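Walker-type atpase (Pyrococcus abyssi, PDB 2QEN) binds ADP and a magnesium ion and is probably an ATP-binding P-loop ATPase, though its biological role is not established. Local coordinates at residues A[82-88]-A[100-106]; A[273-277]-A[324-329]; A[216-221]-A[245-250]. The protein carries 1 engineered substitution. All blocks are in the same frame, centred on the assembly; numbering follows the deposited sequence.

Contact 1 of 3, residues A[82-88]-A[100-106]; sequences QSTISPF and NLKFLTL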
loop_
_atom_site.group_PDB
_atom_site.type_symbol
_atom_site.label_atom_id
_atom_site.label_comp_id
_atom_site.label_asym_id
_atom_site.label_seq_id
_atom_site.Cartn_x
_atom_site.Cartn_y
_atom_site.Cartn_z
ATOM N N GLN A 82 10.047 13.234 -13.333
ATOM C CA GLN A 82 10.911 14.408 -13.352
ATOM C C GLN A 82 10.951 15.137 -12.012
ATOM O O GLN A 82 12.034 15.452 -11.509
ATOM C CB GLN A 82 10.473 15.381 -14.449
ATOM C CG GLN A 82 10.842 14.948 -15.868
ATOM C CD GLN A 82 10.273 15.881 -16.922
ATOM O OE1 GLN A 82 9.140 16.350 -16.813
ATOM N NE2 GLN A 82 11.061 16.157 -17.946
ATOM N N SER A 83 9.777 15.401 -11.434
ATOM C CA SER A 83 9.702 16.178 -10.198
ATOM C C SER A 83 10.133 15.379 -8.966
ATOM O O SER A 83 10.590 15.954 -7.990
ATOM C CB SER A 83 8.309 16.789 -10.000
ATOM O OG SER A 83 7.331 15.789 -9.772
ATOM N N THR A 84 10.004 14.060 -9.019
ATOM C CA THR A 84 10.376 13.215 -7.885
ATOM C C THR A 84 11.893 13.074 -7.736
ATOM O O THR A 84 12.405 12.963 -6.623
ATOM C CB THR A 84 9.693 11.823 -7.943
ATOM O OG1 THR A 84 8.272 11.999 -8.010
ATOM C CG2 THR A 84 9.989 11.032 -6.694
ATOM N N ILE A 85 12.601 13.075 -8.857
ATOM C CA ILE A 85 14.062 13.005 -8.832
ATOM C C ILE A 85 14.712 14.384 -8.765
ATOM O O ILE A 85 15.933 14.488 -8.701
ATOM C CB ILE A 85 14.634 12.154 -10.014
ATOM C CG1 ILE A 85 16.021 11.586 -9.668
ATOM C CG2 ILE A 85 14.631 12.932 -11.318
ATOM C CD1 ILE A 85 16.430 10.405 -10.547
ATOM N N SER A 86 13.895 15.438 -8.770
ATOM C CA SER A 86 14.393 16.820 -8.675
ATOM C C SER A 86 14.247 17.398 -7.254
ATOM O O SER A 86 13.404 16.930 -6.492
ATOM C CB SER A 86 13.693 17.706 -9.711
ATOM O OG SER A 86 14.003 17.267 -11.034
ATOM N N PRO A 87 15.100 18.382 -6.872
ATOM C CA PRO A 87 16.298 18.863 -7.576
ATOM C C PRO A 87 17.349 17.764 -7.645
ATOM O O PRO A 87 17.712 17.183 -6.621
ATOM C CB PRO A 87 16.790 20.030 -6.704
ATOM C CG PRO A 87 16.176 19.809 -5.365
ATOM C CD PRO A 87 14.864 19.127 -5.621
ATOM N N PHE A 88 17.811 17.466 -8.855
ATOM C CA PHE A 88 18.752 16.375 -9.057
ATOM C C PHE A 88 20.135 16.635 -8.439
ATOM O O PHE A 88 20.836 15.695 -8.078
ATOM C CB PHE A 88 18.858 16.007 -10.546
ATOM C CG PHE A 88 19.637 14.743 -10.801
ATOM C CD1 PHE A 88 19.366 13.581 -10.070
ATOM C CD2 PHE A 88 20.653 14.718 -11.746
ATOM C CE1 PHE A 88 20.095 12.418 -10.289
ATOM C CE2 PHE A 88 21.380 13.558 -11.970
ATOM C CZ PHE A 88 21.101 12.407 -11.239
ATOM N N ASN A 100 24.837 13.313 -15.353
ATOM C CA ASN A 100 23.660 14.164 -15.467
ATOM C C ASN A 100 22.548 13.420 -16.204
ATOM O O ASN A 100 22.813 12.505 -16.993
ATOM C CB ASN A 100 23.989 15.461 -16.211
ATOM C CG ASN A 100 24.839 16.425 -15.383
ATOM O OD1 ASN A 100 24.619 16.604 -14.181
ATOM N ND2 ASN A 100 25.803 17.070 -16.037
ATOM N N LEU A 101 21.306 13.812 -15.941
ATOM C CA LEU A 101 20.165 13.223 -16.615
ATOM C C LEU A 101 19.618 14.168 -17.672
ATOM O O LEU A 101 19.158 15.271 -17.347
ATOM C CB LEU A 101 19.065 12.849 -15.610
ATOM C CG LEU A 101 19.267 11.621 -14.713
ATOM C CD1 LEU A 101 18.179 11.567 -13.643
ATOM C CD2 LEU A 101 19.270 10.334 -15.539
ATOM N N LYS A 102 19.678 13.724 -18.930
ATOM C CA LYS A 102 19.165 14.486 -20.069
ATOM C C LYS A 102 17.657 14.756 -19.977
ATOM O O LYS A 102 17.205 15.867 -20.275
ATOM C CB LYS A 102 19.504 13.774 -21.388
ATOM C CG LYS A 102 18.982 14.473 -22.647
ATOM C CD LYS A 102 19.857 14.233 -23.873
ATOM C CE LYS A 102 19.367 15.080 -25.045
ATOM N NZ LYS A 102 20.411 15.302 -26.098
ATOM N N PHE A 103 16.885 13.758 -19.544
ATOM C CA PHE A 103 15.428 13.853 -19.634
ATOM C C PHE A 103 14.823 14.967 -18.767
ATOM O O PHE A 103 13.682 15.366 -18.966
ATOM C CB PHE A 103 14.738 12.481 -19.447
ATOM C CG PHE A 103 14.542 12.065 -18.010
ATOM C CD1 PHE A 103 13.396 12.445 -17.309
ATOM C CD2 PHE A 103 15.491 11.280 -17.365
ATOM C CE1 PHE A 103 13.201 12.061 -15.971
ATOM C CE2 PHE A 103 15.310 10.886 -16.032
ATOM C CZ PHE A 103 14.160 11.283 -15.334
ATOM N N LEU A 104 15.613 15.487 -17.834
ATOM C CA LEU A 104 15.160 16.555 -16.942
ATOM C C LEU A 104 15.063 17.915 -17.623
ATOM O O LEU A 104 14.290 18.768 -17.182
ATOM C CB LEU A 104 16.057 16.659 -15.704
ATOM C CG LEU A 104 16.086 15.472 -14.743
ATOM C CD1 LEU A 104 16.944 15.838 -13.543
ATOM C CD2 LEU A 104 14.682 15.078 -14.301
ATOM N N THR A 105 15.846 18.107 -18.688
ATOM C CA THR A 105 15.806 19.330 -19.492
ATOM C C THR A 105 14.621 19.312 -20.455
ATOM O O THR A 105 14.215 20.380 -20.963
ATOM C CB THR A 105 17.090 19.504 -20.344
ATOM O OG1 THR A 105 18.242 19.136 -19.582
ATOM C CG2 THR A 105 17.244 20.949 -20.800
ATOM N N LEU A 106 14.077 18.100 -20.707
ATOM C CA LEU A 106 13.108 17.899 -21.802
ATOM C C LEU A 106 11.663 17.992 -21.325
ATOM O O LEU A 106 11.337 17.556 -20.211
ATOM C CB LEU A 106 13.359 16.537 -22.532
ATOM C CG LEU A 106 14.799 16.372 -23.156
ATOM C CD1 LEU A 106 14.888 15.167 -24.176
ATOM C CD2 LEU A 106 15.242 17.686 -23.878
#

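Contact 2 of 3, residues A[273-277]-A[324-329]; sequences ELEEL and LKKMNW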
loop_
_atom_site.group_PDB
_atom_site.type_symbol
_atom_site.label_atom_id
_atom_site.label_comp_id
_atom_site.label_asym_id
_atom_site.label_seq_id
_atom_site.Cartn_x
_atom_site.Cartn_y
_atom_site.Cartn_z
ATOM N N GLU A 273 -13.831 5.811 2.031
ATOM C CA GLU A 273 -13.572 4.654 1.176
ATOM C C GLU A 273 -14.825 3.813 0.909
ATOM O O GLU A 273 -14.993 3.281 -0.188
ATOM C CB GLU A 273 -12.501 3.768 1.791
ATOM C CG GLU A 273 -11.150 4.408 1.888
ATOM C CD GLU A 273 -10.337 3.884 3.051
ATOM O OE1 GLU A 273 -10.533 2.718 3.460
ATOM O OE2 GLU A 273 -9.493 4.651 3.558
ATOM N N LEU A 274 -15.697 3.691 1.904
ATOM C CA LEU A 274 -16.958 2.991 1.707
ATOM C C LEU A 274 -17.892 3.738 0.738
ATOM O O LEU A 274 -18.688 3.103 0.035
ATOM C CB LEU A 274 -17.646 2.710 3.047
ATOM C CG LEU A 274 -16.980 1.708 3.999
ATOM C CD1 LEU A 274 -17.706 1.713 5.348
ATOM C CD2 LEU A 274 -16.921 0.284 3.420
ATOM N N GLU A 275 -17.786 5.073 0.705
ATOM C CA GLU A 275 -18.479 5.903 -0.288
ATOM C C GLU A 275 -18.084 5.485 -1.704
ATOM O O GLU A 275 -18.947 5.304 -2.569
ATOM C CB GLU A 275 -18.139 7.392 -0.113
ATOM C CG GLU A 275 -18.912 8.138 0.966
ATOM C CD GLU A 275 -18.706 9.658 0.906
ATOM O OE1 GLU A 275 -17.641 10.123 0.418
ATOM O OE2 GLU A 275 -19.617 10.401 1.345
ATOM N N GLU A 276 -16.775 5.352 -1.927
ATOM C CA GLU A 276 -16.231 4.932 -3.216
ATOM C C GLU A 276 -16.829 3.592 -3.649
ATOM O O GLU A 276 -17.313 3.466 -4.778
ATOM C CB GLU A 276 -14.692 4.861 -3.175
ATOM C CG GLU A 276 -13.987 6.201 -2.883
ATOM C CD GLU A 276 -12.451 6.099 -2.819
ATOM O OE1 GLU A 276 -11.910 5.140 -2.215
ATOM O OE2 GLU A 276 -11.780 7.002 -3.369
ATOM N N LEU A 277 -16.806 2.610 -2.744
ATOM C CA LEU A 277 -17.377 1.287 -2.997
ATOM C C LEU A 277 -18.877 1.328 -3.286
ATOM O O LEU A 277 -19.348 0.635 -4.184
ATOM C CB LEU A 277 -17.136 0.350 -1.803
ATOM C CG LEU A 277 -15.952 -0.612 -1.762
ATOM C CD1 LEU A 277 -16.067 -1.495 -0.519
ATOM C CD2 LEU A 277 -15.901 -1.476 -3.011
ATOM N N LEU A 324 -14.094 -8.113 -3.430
ATOM C CA LEU A 324 -13.804 -7.688 -2.061
ATOM C C LEU A 324 -12.507 -8.284 -1.515
ATOM O O LEU A 324 -11.741 -7.600 -0.822
ATOM C CB LEU A 324 -14.989 -8.086 -1.168
ATOM C CG LEU A 324 -15.949 -7.032 -0.590
ATOM C CD1 LEU A 324 -15.861 -5.582 -1.172
ATOM C CD2 LEU A 324 -17.385 -7.566 -0.497
ATOM N N LYS A 325 -12.264 -9.554 -1.831
ATOM C CA LYS A 325 -10.998 -10.219 -1.511
ATOM C C LYS A 325 -9.788 -9.638 -2.267
ATOM O O LYS A 325 -8.714 -9.420 -1.667
ATOM C CB LYS A 325 -11.108 -11.724 -1.805
ATOM C CG LYS A 325 -12.000 -12.504 -0.830
ATOM C CD LYS A 325 -12.461 -13.856 -1.431
ATOM C CE LYS A 325 -11.377 -14.921 -1.405
ATOM N NZ LYS A 325 -11.823 -16.246 -1.996
ATOM N N LYS A 326 -9.967 -9.397 -3.571
ATOM C CA LYS A 326 -8.936 -8.823 -4.445
ATOM C C LYS A 326 -8.595 -7.381 -4.067
ATOM O O LYS A 326 -7.466 -6.922 -4.268
ATOM C CB LYS A 326 -9.400 -8.833 -5.904
ATOM C CG LYS A 326 -9.467 -10.207 -6.570
ATOM C CD LYS A 326 -10.027 -10.062 -7.988
ATOM C CE LYS A 326 -10.296 -11.412 -8.660
ATOM N NZ LYS A 326 -9.123 -11.818 -9.480
ATOM N N MET A 327 -9.595 -6.667 -3.558
ATOM C CA MET A 327 -9.413 -5.320 -3.031
ATOM C C MET A 327 -8.851 -5.375 -1.610
ATOM O O MET A 327 -8.526 -4.345 -1.035
ATOM C CB MET A 327 -10.758 -4.570 -3.029
ATOM C CG MET A 327 -11.090 -3.792 -4.314
ATOM S SD MET A 327 -12.825 -3.249 -4.295
ATOM C CE MET A 327 -12.670 -1.541 -4.736
ATOM N N ASN A 328 -8.791 -6.579 -1.034
ATOM C CA ASN A 328 -8.300 -6.791 0.331
ATOM C C ASN A 328 -9.167 -6.170 1.450
ATOM O O ASN A 328 -8.652 -5.854 2.541
ATOM C CB ASN A 328 -6.853 -6.303 0.458
ATOM C CG ASN A 328 -5.926 -7.348 1.046
ATOM O OD1 ASN A 328 -6.363 -8.413 1.491
ATOM N ND2 ASN A 328 -4.634 -7.045 1.058
ATOM N N TRP A 329 -10.465 -5.990 1.196
ATOM C CA TRP A 329 -11.389 -5.597 2.281
ATOM C C TRP A 329 -11.561 -6.786 3.209
ATOM O O TRP A 329 -11.733 -6.632 4.423
ATOM C CB TRP A 329 -12.756 -5.157 1.748
ATOM C CG TRP A 329 -12.737 -3.759 1.179
ATOM C CD1 TRP A 329 -12.577 -3.415 -0.123
ATOM C CD2 TRP A 329 -12.882 -2.528 1.905
ATOM N NE1 TRP A 329 -12.609 -2.053 -0.263
ATOM C CE2 TRP A 329 -12.797 -1.480 0.962
ATOM C CE3 TRP A 329 -13.089 -2.212 3.250
ATOM C CZ2 TRP A 329 -12.902 -0.131 1.321
ATOM C CZ3 TRP A 329 -13.192 -0.870 3.614
ATOM C CH2 TRP A 329 -13.103 0.156 2.649
#

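Contact 3 of 3, residues A[216-221]-A[245-250]; sequences FREVNL and FGVEYL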
loop_
_atom_site.group_PDB
_atom_site.type_symbol
_atom_site.label_atom_id
_atom_site.label_comp_id
_atom_site.label_asym_id
_atom_site.label_seq_id
_atom_site.Cartn_x
_atom_site.Cartn_y
_atom_site.Cartn_z
ATOM N N PHE A 216 4.951 5.831 24.328
ATOM C CA PHE A 216 4.723 6.534 25.591
ATOM C C PHE A 216 6.030 6.803 26.344
ATOM O O PHE A 216 6.183 7.846 26.983
ATOM C CB PHE A 216 3.725 5.766 26.462
ATOM C CG PHE A 216 2.328 5.729 25.893
ATOM C CD1 PHE A 216 1.587 6.904 25.744
ATOM C CD2 PHE A 216 1.745 4.519 25.506
ATOM C CE1 PHE A 216 0.290 6.878 25.206
ATOM C CE2 PHE A 216 0.449 4.489 24.967
ATOM C CZ PHE A 216 -0.276 5.671 24.827
ATOM N N ARG A 217 6.972 5.869 26.240
ATOM C CA ARG A 217 8.305 6.016 26.819
ATOM C C ARG A 217 9.015 7.272 26.302
ATOM O O ARG A 217 9.629 8.009 27.085
ATOM C CB ARG A 217 9.144 4.768 26.528
ATOM C CG ARG A 217 10.339 4.594 27.441
ATOM C CD ARG A 217 11.054 3.259 27.212
ATOM N NE ARG A 217 10.392 2.140 27.895
ATOM C CZ ARG A 217 9.759 1.138 27.282
ATOM N NH1 ARG A 217 9.692 1.084 25.949
ATOM N NH2 ARG A 217 9.204 0.176 28.013
ATOM N N GLU A 218 8.917 7.511 24.990
ATOM C CA GLU A 218 9.551 8.661 24.325
ATOM C C GLU A 218 9.129 10.023 24.892
ATOM O O GLU A 218 9.858 10.998 24.748
ATOM C CB GLU A 218 9.310 8.626 22.801
ATOM C CG GLU A 218 10.022 7.489 22.063
ATOM C CD GLU A 218 9.673 7.413 20.574
ATOM O OE1 GLU A 218 8.636 7.982 20.159
ATOM O OE2 GLU A 218 10.438 6.776 19.814
ATOM N N VAL A 219 7.959 10.091 25.523
ATOM C CA VAL A 219 7.508 11.327 26.187
ATOM C C VAL A 219 7.405 11.177 27.709
ATOM O O VAL A 219 6.634 11.893 28.359
ATOM C CB VAL A 219 6.154 11.854 25.611
ATOM C CG1 VAL A 219 6.317 12.311 24.147
ATOM C CG2 VAL A 219 5.059 10.805 25.743
ATOM N N ASN A 220 8.174 10.240 28.263
ATOM C CA ASN A 220 8.246 9.992 29.714
ATOM C C ASN A 220 6.880 9.706 30.369
ATOM O O ASN A 220 6.701 9.846 31.582
ATOM C CB ASN A 220 9.013 11.129 30.426
ATOM C CG ASN A 220 9.501 10.744 31.833
ATOM O OD1 ASN A 220 9.229 9.645 32.329
ATOM N ND2 ASN A 220 10.229 11.665 32.484
ATOM N N LEU A 221 5.920 9.293 29.548
ATOM C CA LEU A 221 4.599 8.914 30.030
ATOM C C LEU A 221 4.570 7.424 30.371
ATOM O O LEU A 221 5.083 6.586 29.619
ATOM C CB LEU A 221 3.527 9.269 28.995
ATOM C CG LEU A 221 2.053 9.391 29.415
ATOM C CD1 LEU A 221 1.858 10.357 30.573
ATOM C CD2 LEU A 221 1.228 9.826 28.230
ATOM N N PHE A 245 -4.027 6.308 17.855
ATOM C CA PHE A 245 -4.307 6.118 19.284
ATOM C C PHE A 245 -3.245 6.780 20.183
ATOM O O PHE A 245 -3.587 7.488 21.127
ATOM C CB PHE A 245 -4.447 4.630 19.622
ATOM C CG PHE A 245 -4.619 4.370 21.098
ATOM C CD1 PHE A 245 -5.866 4.585 21.713
ATOM C CD2 PHE A 245 -3.531 3.946 21.878
ATOM C CE1 PHE A 245 -6.020 4.392 23.081
ATOM C CE2 PHE A 245 -3.674 3.770 23.249
ATOM C CZ PHE A 245 -4.912 3.968 23.855
ATOM N N GLY A 246 -1.965 6.548 19.879
ATOM C CA GLY A 246 -0.864 7.117 20.651
ATOM C C GLY A 246 -0.933 8.639 20.697
ATOM O O GLY A 246 -0.880 9.223 21.755
ATOM N N VAL A 247 -1.073 9.262 19.529
ATOM C CA VAL A 247 -1.364 10.698 19.403
ATOM C C VAL A 247 -2.575 11.155 20.239
ATOM O O VAL A 247 -2.467 12.102 21.014
ATOM C CB VAL A 247 -1.539 11.096 17.895
ATOM C CG1 VAL A 247 -2.016 12.559 17.727
ATOM C CG2 VAL A 247 -0.207 10.878 17.125
ATOM N N GLU A 248 -3.723 10.496 20.079
ATOM C CA GLU A 248 -4.949 10.883 20.816
ATOM C C GLU A 248 -4.801 10.740 22.326
ATOM O O GLU A 248 -5.333 11.543 23.078
ATOM C CB GLU A 248 -6.174 10.100 20.315
ATOM C CG GLU A 248 -6.655 10.486 18.908
ATOM C CD GLU A 248 -6.894 11.991 18.761
ATOM O OE1 GLU A 248 -7.241 12.640 19.768
ATOM O OE2 GLU A 248 -6.721 12.539 17.642
ATOM N N TYR A 249 -4.037 9.741 22.763
ATOM C CA TYR A 249 -3.771 9.561 24.181
ATOM C C TYR A 249 -2.916 10.681 24.750
ATOM O O TYR A 249 -3.208 11.165 25.835
ATOM C CB TYR A 249 -3.161 8.173 24.485
ATOM C CG TYR A 249 -3.324 7.747 25.941
ATOM C CD1 TYR A 249 -2.541 8.323 26.953
ATOM C CD2 TYR A 249 -4.236 6.765 26.303
ATOM C CE1 TYR A 249 -2.687 7.939 28.302
ATOM C CE2 TYR A 249 -4.378 6.365 27.637
ATOM C CZ TYR A 249 -3.597 6.960 28.628
ATOM O OH TYR A 249 -3.745 6.580 29.946
ATOM N N LEU A 250 -1.881 11.099 24.011
ATOM C CA LEU A 250 -1.013 12.217 24.414
ATOM C C LEU A 250 -1.787 13.540 24.505
ATOM O O LEU A 250 -1.505 14.387 25.351
ATOM C CB LEU A 250 0.143 12.386 23.408
ATOM C CG LEU A 250 1.240 11.312 23.343
ATOM C CD1 LEU A 250 2.458 11.834 22.578
ATOM C CD2 LEU A 250 1.655 10.850 24.718
#

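Contact 1 of 3, residues A[82-88]-A[100-106]
Gln-82, in the last turn of helix 74-84, reaches across to the loop 100-106 and grips two of its carbonyls. CB starts the chain off to one side, and the first torsion (chi1 -75°) sets CG opposite the carbonyl carbon. CG then lies at the edge of the Phe-103 ring, 3.7 Å from its CE1. Beyond CG the extended chain carries CD past that ring, the amide plane nearly parallel to it, 12° apart. At the tip NE2 donates to Phe-103 O at 2.9 Å and to Leu-106 O at 2.7 Å. Both acceptors lie in the amide plane, so the two N-H groups are used together and fix the amide's rotation. A leucine here would probably leave both carbonyls without their shared donor and the turn between them less firmly held. Glutamine suits the place because its methylenes tolerate a ring while its amide can bridge two acceptors.

Toward Phe-88 the contact between segments becomes apolar. Ile-85 CG2 meets Leu-104 CD2 at 3.7 Å, and its CD1 meets Leu-101 CD1. That same leucine methyl lies over one face of the Phe-88 ring, 4.0 Å from the centroid, in a CH-pi contact, while Leu-104 CD1 packs on Phe-88 CB. Ser-86 OG turns back to Gln-82 O, a bond of 2.7 Å that ties the turn after the helix. Ile-85 also touches Ile-58 of strand 57-61 and Leu-120 of helix 113-127. The contact thus belongs to the helical layer beside an outermost strand of the parallel sheet in this P-loop NTPase fold, where a loop packs against a helix end.

Contact 2 of 3, residues A[273-277]-A[324-329]
Leu-277 and Trp-329 form the tight centre of this contact, which joins the long helix 255-280 to the end of helix 314-326, the latter within the part of the chain that matches the winged helix-turn-helix family. Trp-329 follows a Schellman motif: Asn-328 takes a positive phi of 66°, and Trp-329 N bonds back to Leu-324 O. The chain thereby leaves the helix and turns the indole toward the long helix. Leu-277 CD1 sits over one face of the indole, 3.8 Å from the centroid of the five-membered ring and 24° off its normal, a CH-pi contact. A branched leucine suits this place because its two methyls serve different partners. While CD1 covers the indole and approaches Leu-324 CD1, CD2 meets Met-327 CE at 3.7 Å, and the flexible thioether, bent at chi3, brings that methyl to it. Tyr-284 and Leu-288 of helix 282-292 touch both Leu-277 and Leu-324, closing the apolar cluster on that side.

Toward the benzo end of the indole the packing is looser and more polar: Glu-273 and Trp-329 are partly exposed, whereas Leu-277 and Leu-324 are buried. Leu-274 CD2 approaches CH2 of Trp-329 at 3.9 Å, while Glu-273 CB lies at the ring's edge, in its plane. The glutamate's chain, extended beyond CG, crosses the indole obliquely, its carboxylate plane turned 54° from the ring. OE1 comes no nearer the indole than a van der Waals contact; the charge is answered by Arg-41, an ADP-binding residue, whose NH2 forms a salt bridge with OE2. Glutamate thus offers its CB to the ring and a carboxylate to Arg-41. At the packed end, Leu-277 CD1 stands 3.5 Å from NE1 of Trp-329.

Contact 3 of 3, residues A[216-221]-A[245-250]
Phe-216 turns the edge of its ring to the face of Tyr-249 in a T-shaped stack, centroids 5.2 Å apart and planes at 72°. Tyr-249 CB lies in the plane of the phenylalanine ring, at its edge, and Phe-245 CE2 also approaches that edge, 4.2 Å from Phe-216 CZ. This is a knob-into-hole fit between helices 205-217 and 239-252: the phenylalanine sits among Phe-245, Gly-246, Tyr-249 and Leu-250. Gly-246 forms part of the hole with its backbone, its O lying 4.3 Å from Phe-216 CE1. Phe-3 adds a second edge-to-face partner to Phe-216, while Tyr-249 OH hydrogen-bonds to Glu-227, so the tyrosine can be apolar on its ring and polar at its tip.

Past the knob, a Schellman motif with Asn-220 at positive phi ends helix 205-217 and brings Val-219 and Leu-221 round to Leu-250. Phe-216 O takes bonds from both Val-219 N and Leu-221 N, which reach it from opposite faces of its plane. Leu-221 CG is anti to the backbone N (chi1 -161°), which carries CD2 to 3.7 Å from Leu-250 CD2. Against the same leucine methyl, Val-219 CG2 comes tip to tip at 3.6 Å.

The three contacts are separate: contacts 1 and 2 have centres 36 Å apart on opposite sides of the chain's centre, and the centres of contacts 1 and 3 are about 41 Å apart. Contacts 2 and 3 are nearer, with about 15 Å between nearest atoms, and helices 239-252 and 255-280, which supply one segment to each, follow one another in the chain. Both also approach the nucleotide. The side chain of Glu-273 in contact 2 is about 9 Å from the bound ADP and about 11 Å from the magnesium ion, while Gly-246 in contact 3 is about 10 Å from ADP. Contact 1 lies away from these sites.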